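Local coordinates for protein oxalate--CoA ligase (Arabidopsis thaliana, PDB 5IE2) that belongs to the ANL superfamily of AMP-binding enzymes and is modelled here with bound adenosine-5'-triphosphate, at residues N186-K199 / A317-E329. Residues are numbered along the deposited sequence; the frame is centred on the assembly and turned at random.
Sequences NLASSVKNIKAVYK and ATHLMSSNPLPEE. With ACY (acetic acid), chain E.
Ile194 CD1 meets the ring of His319 at its edge, 4.0 Å from CD2, where helix 184-198 packs against bulged strand 319-323 in the AMP-binding domain of this ANL-superfamily enzyme. Elsewhere on that edge ND1 donates to an oxygen of acetic acid, and the side chain of His319 lies about 7 Å from the bound ATP. The Tyr198 ring carries Val197 CG1 over the centre of one face and Ile194 CG2 in plane at its edge; its hydroxyl donates to Ser323 OG (2.7 Å), which passes a bond on to Asn324 O, while Arg286 also binds the phenol oxygen. Leu320, next in the chain after His319, lies alongside Ile194 and runs the opposite way, with Leu320 CD2 3.7 Å from Ile194 CG1; CG of Leu320 stands anti to the backbone N (chi1 178°), directing the branch at the helix. Ser190 OG donates to Thr318 O from above the carbonyl plane and accepts from a water that also links Asn193 ND2 to Leu320 O. At Lys199, where a Schellman motif ends the helix, Leu326 CD1 packs against the lysine's CG (3.6 Å). The extended lysine chain carries NZ between two carboxylates, reaching Glu328 OE2 at 2.6 Å and the anti lone pair of Glu329 OE2 at 2.9 Å.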
loop_
_atom_site.group_PDB
_atom_site.type_symbol
_atom_site.label_atom_id
_atom_site.label_comp_id
_atom_site.label_asym_id
_atom_site.label_seq_id
_atom_site.Cartn_x
_atom_site.Cartn_y
_atom_site.Cartn_z
ATOM N N ASN A 186 -4.190 10.181 -12.295
ATOM C CA ASN A 186 -4.462 9.413 -11.088
ATOM C C ASN A 186 -3.334 9.642 -10.038
ATOM O O ASN A 186 -3.588 9.939 -8.834
ATOM C CB ASN A 186 -4.547 7.909 -11.406
ATOM C CG ASN A 186 -5.826 7.473 -12.141
ATOM O OD1 ASN A 186 -5.786 6.485 -12.876
ATOM N ND2 ASN A 186 -6.958 8.184 -11.963
ATOM N N LEU A 187 -2.088 9.488 -10.487
ATOM C CA LEU A 187 -0.931 9.582 -9.573
ATOM C C LEU A 187 -0.801 10.988 -8.976
ATOM O O LEU A 187 -0.594 11.147 -7.773
ATOM C CB LEU A 187 0.372 9.217 -10.305
ATOM C CG LEU A 187 0.458 7.745 -10.800
ATOM C CD1 LEU A 187 1.806 7.559 -11.514
ATOM C CD2 LEU A 187 0.440 6.769 -9.680
ATOM N N ALA A 188 -0.871 12.008 -9.838
ATOM C CA ALA A 188 -0.789 13.395 -9.368
ATOM C C ALA A 188 -1.879 13.729 -8.352
ATOM O O ALA A 188 -1.631 14.336 -7.324
ATOM C CB ALA A 188 -0.884 14.357 -10.557
ATOM N N SER A 189 -3.110 13.289 -8.618
ATOM C CA SER A 189 -4.202 13.490 -7.689
ATOM C C SER A 189 -3.923 12.849 -6.343
ATOM O O SER A 189 -4.131 13.484 -5.310
ATOM C CB SER A 189 -5.524 12.911 -8.283
ATOM O OG SER A 189 -5.798 13.597 -9.503
ATOM N N SER A 190 -3.493 11.569 -6.337
ATOM C CA SER A 190 -3.275 10.960 -5.020
ATOM C C SER A 190 -2.104 11.572 -4.256
ATOM O O SER A 190 -2.180 11.737 -3.030
ATOM C CB SER A 190 -3.025 9.461 -5.141
ATOM O OG SER A 190 -4.289 8.862 -5.380
ATOM N N VAL A 191 -1.048 11.924 -4.979
ATOM C CA VAL A 191 0.087 12.594 -4.343
ATOM C C VAL A 191 -0.366 13.934 -3.703
ATOM O O VAL A 191 -0.045 14.222 -2.539
ATOM C CB VAL A 191 1.239 12.785 -5.371
ATOM C CG1 VAL A 191 2.219 13.907 -4.917
ATOM C CG2 VAL A 191 1.981 11.419 -5.576
ATOM N N LYS A 192 -1.135 14.740 -4.436
ATOM C CA LYS A 192 -1.686 15.951 -3.826
ATOM C C LYS A 192 -2.564 15.681 -2.606
ATOM O O LYS A 192 -2.487 16.417 -1.613
ATOM C CB LYS A 192 -2.498 16.755 -4.873
ATOM C CG LYS A 192 -1.508 17.426 -5.813
ATOM C CD LYS A 192 -2.204 18.261 -6.910
ATOM C CE LYS A 192 -3.046 17.367 -7.865
ATOM N NZ LYS A 192 -3.751 18.178 -8.912
ATOM N N ASN A 193 -3.410 14.652 -2.679
ATOM C CA ASN A 193 -4.265 14.310 -1.528
ATOM C C ASN A 193 -3.477 13.911 -0.245
ATOM O O ASN A 193 -3.778 14.371 0.858
ATOM C CB ASN A 193 -5.184 13.142 -1.896
ATOM C CG ASN A 193 -6.208 13.513 -2.956
ATOM O OD1 ASN A 193 -6.561 14.705 -3.164
ATOM N ND2 ASN A 193 -6.723 12.491 -3.601
ATOM N N ILE A 194 -2.495 13.051 -0.455
ATOM C CA ILE A 194 -1.670 12.536 0.639
ATOM C C ILE A 194 -0.833 13.679 1.218
ATOM O O ILE A 194 -0.831 13.907 2.426
ATOM C CB ILE A 194 -0.766 11.358 0.141
ATOM C CG1 ILE A 194 -1.667 10.195 -0.321
ATOM C CG2 ILE A 194 0.263 10.931 1.257
ATOM C CD1 ILE A 194 -0.924 9.108 -1.174
ATOM N N LYS A 195 -0.218 14.479 0.350
ATOM C CA LYS A 195 0.531 15.621 0.862
ATOM C C LYS A 195 -0.360 16.585 1.640
ATOM O O LYS A 195 0.053 17.150 2.664
ATOM C CB LYS A 195 1.114 16.449 -0.303
ATOM C CG LYS A 195 2.260 15.860 -0.972
ATOM C CD LYS A 195 2.929 16.988 -1.839
ATOM C CE LYS A 195 1.939 17.680 -2.729
ATOM N NZ LYS A 195 2.534 18.784 -3.482
ATOM N N ALA A 196 -1.592 16.767 1.158
ATOM C CA ALA A 196 -2.459 17.732 1.791
ATOM C C ALA A 196 -2.888 17.267 3.170
ATOM O O ALA A 196 -2.794 18.061 4.155
ATOM C CB ALA A 196 -3.725 18.066 0.884
ATOM N N VAL A 197 -3.393 16.039 3.283
ATOM C CA VAL A 197 -3.955 15.645 4.576
ATOM C C VAL A 197 -2.857 15.475 5.658
ATOM O O VAL A 197 -3.133 15.699 6.822
ATOM C CB VAL A 197 -4.826 14.349 4.464
ATOM C CG1 VAL A 197 -3.963 13.156 4.108
ATOM C CG2 VAL A 197 -5.676 14.112 5.762
ATOM N N TYR A 198 -1.622 15.135 5.280
ATOM C CA TYR A 198 -0.563 15.030 6.297
ATOM C C TYR A 198 0.302 16.286 6.354
ATOM O O TYR A 198 1.262 16.302 7.099
ATOM C CB TYR A 198 0.303 13.755 6.060
ATOM C CG TYR A 198 -0.596 12.527 6.050
ATOM C CD1 TYR A 198 -1.396 12.230 7.143
ATOM C CD2 TYR A 198 -0.690 11.731 4.926
ATOM C CE1 TYR A 198 -2.270 11.141 7.116
ATOM C CE2 TYR A 198 -1.548 10.652 4.889
ATOM C CZ TYR A 198 -2.318 10.372 5.975
ATOM O OH TYR A 198 -3.184 9.317 5.868
ATOM N N LYS A 199 -0.045 17.310 5.559
ATOM C CA LYS A 199 0.787 18.523 5.420
ATOM C C LYS A 199 2.243 18.170 5.256
ATOM O O LYS A 199 3.094 18.680 5.978
ATOM C CB LYS A 199 0.600 19.451 6.626
ATOM C CG LYS A 199 -0.829 19.920 6.749
ATOM C CD LYS A 199 -0.962 20.953 7.915
ATOM C CE LYS A 199 -2.417 21.320 8.103
ATOM N NZ LYS A 199 -2.470 22.294 9.248
ATOM N N ALA A 317 -8.246 3.210 -6.260
ATOM C CA ALA A 317 -8.306 4.637 -5.882
ATOM C C ALA A 317 -6.904 5.265 -5.953
ATOM O O ALA A 317 -6.697 6.334 -5.407
ATOM C CB ALA A 317 -8.877 4.750 -4.407
ATOM N N THR A 318 -5.937 4.570 -6.567
ATOM C CA THR A 318 -4.515 5.014 -6.520
ATOM C C THR A 318 -4.152 5.262 -5.016
ATOM O O THR A 318 -3.603 6.297 -4.642
ATOM C CB THR A 318 -4.260 6.277 -7.423
ATOM O OG1 THR A 318 -4.855 5.995 -8.689
ATOM C CG2 THR A 318 -2.743 6.506 -7.681
ATOM N N HIS A 319 -4.476 4.278 -4.199
ATOM C CA HIS A 319 -4.235 4.307 -2.744
ATOM C C HIS A 319 -5.311 5.166 -2.014
ATOM O O HIS A 319 -6.466 4.746 -1.912
ATOM C CB HIS A 319 -2.770 4.771 -2.428
ATOM C CG HIS A 319 -2.363 4.532 -0.994
ATOM N ND1 HIS A 319 -2.512 3.312 -0.361
ATOM C CD2 HIS A 319 -1.848 5.385 -0.058
ATOM C CE1 HIS A 319 -2.109 3.426 0.902
ATOM N NE2 HIS A 319 -1.703 4.670 1.113
ATOM N N LEU A 320 -4.948 6.336 -1.493
ATOM C CA LEU A 320 -5.743 7.002 -0.454
ATOM C C LEU A 320 -7.218 7.328 -0.857
ATOM O O LEU A 320 -7.471 7.969 -1.910
ATOM C CB LEU A 320 -5.037 8.315 -0.068
ATOM C CG LEU A 320 -5.783 9.163 0.982
ATOM C CD1 LEU A 320 -5.786 8.449 2.294
ATOM C CD2 LEU A 320 -5.056 10.528 1.080
ATOM N N MET A 321 -8.145 6.915 0.001
ATOM C CA MET A 321 -9.533 7.362 -0.071
ATOM C C MET A 321 -9.875 8.270 1.134
ATOM O O MET A 321 -10.344 9.414 0.956
ATOM C CB MET A 321 -10.485 6.153 -0.107
ATOM C CG MET A 321 -10.369 5.410 -1.469
ATOM S SD MET A 321 -11.421 3.929 -1.477
ATOM C CE MET A 321 -10.412 2.802 -0.454
ATOM N N SER A 322 -9.632 7.764 2.348
ATOM C CA SER A 322 -9.955 8.573 3.527
ATOM C C SER A 322 -8.842 8.488 4.556
ATOM O O SER A 322 -8.072 7.515 4.606
ATOM C CB SER A 322 -11.314 8.149 4.195
ATOM O OG SER A 322 -11.212 6.862 4.832
ATOM N N SER A 323 -8.782 9.494 5.407
ATOM C CA SER A 323 -7.826 9.437 6.521
ATOM C C SER A 323 -8.275 10.209 7.742
ATOM O O SER A 323 -8.953 11.229 7.633
ATOM C CB SER A 323 -6.471 10.003 6.086
ATOM O OG SER A 323 -5.510 9.813 7.130
ATOM N N ASN A 324 -7.849 9.746 8.919
ATOM C CA ASN A 324 -7.895 10.608 10.076
ATOM C C ASN A 324 -6.954 11.774 9.825
ATOM O O ASN A 324 -5.913 11.616 9.168
ATOM C CB ASN A 324 -7.489 9.831 11.350
ATOM C CG ASN A 324 -8.578 8.886 11.806
ATOM O OD1 ASN A 324 -9.499 9.285 12.519
ATOM N ND2 ASN A 324 -8.487 7.614 11.390
ATOM N N PRO A 325 -7.323 12.954 10.309
ATOM C CA PRO A 325 -6.570 14.195 10.092
ATOM C C PRO A 325 -5.441 14.322 11.100
ATOM O O PRO A 325 -5.421 13.581 12.113
ATOM C CB PRO A 325 -7.635 15.284 10.315
ATOM C CG PRO A 325 -8.470 14.658 11.457
ATOM C CD PRO A 325 -8.543 13.172 11.102
ATOM N N LEU A 326 -4.536 15.267 10.849
ATOM C CA LEU A 326 -3.524 15.693 11.856
ATOM C C LEU A 326 -4.244 16.257 13.067
ATOM O O LEU A 326 -5.308 16.827 12.935
ATOM C CB LEU A 326 -2.572 16.775 11.262
ATOM C CG LEU A 326 -1.714 16.368 10.060
ATOM C CD1 LEU A 326 -0.991 17.539 9.509
ATOM C CD2 LEU A 326 -0.675 15.357 10.531
ATOM N N PRO A 327 -3.656 16.111 14.273
ATOM C CA PRO A 327 -4.280 16.618 15.509
ATOM C C PRO A 327 -4.612 18.103 15.432
ATOM O O PRO A 327 -5.628 18.539 15.991
ATOM C CB PRO A 327 -3.220 16.341 16.570
ATOM C CG PRO A 327 -2.514 15.102 16.087
ATOM C CD PRO A 327 -2.480 15.260 14.539
ATOM N N GLU A 328 -3.795 18.882 14.724
ATOM C CA GLU A 328 -4.055 20.316 14.627
ATOM C C GLU A 328 -5.312 20.591 13.814
ATOM O O GLU A 328 -5.869 21.670 13.921
ATOM C CB GLU A 328 -2.853 21.055 14.019
ATOM C CG GLU A 328 -2.663 20.809 12.519
ATOM C CD GLU A 328 -1.197 20.875 12.072
ATOM O OE1 GLU A 328 -0.369 20.130 12.641
ATOM O OE2 GLU A 328 -0.875 21.648 11.138
ATOM N N GLU A 329 -5.778 19.613 13.030
ATOM C CA GLU A 329 -6.985 19.796 12.223
ATOM C C GLU A 329 -8.215 19.120 12.822
ATOM O O GLU A 329 -9.332 19.534 12.524
ATOM C CB GLU A 329 -6.787 19.283 10.776
ATOM C CG GLU A 329 -5.787 20.109 9.947
ATOM C CD GLU A 329 -6.216 21.585 9.762
ATOM O OE1 GLU A 329 -7.439 21.875 9.696
ATOM O OE2 GLU A 329 -5.312 22.456 9.722
HETATM C C ACY E . -3.781 0.248 0.056
HETATM O O ACY E . -3.187 0.561 1.152
HETATM O OXT ACY E . -3.899 1.024 -0.938
HETATM C CH3 ACY E . -4.427 -1.108 -0.042
HETATM O O HOH W 1 -5.916 9.721 -3.307
HETATM O O HOH W 2 -5.036 16.829 8.425
#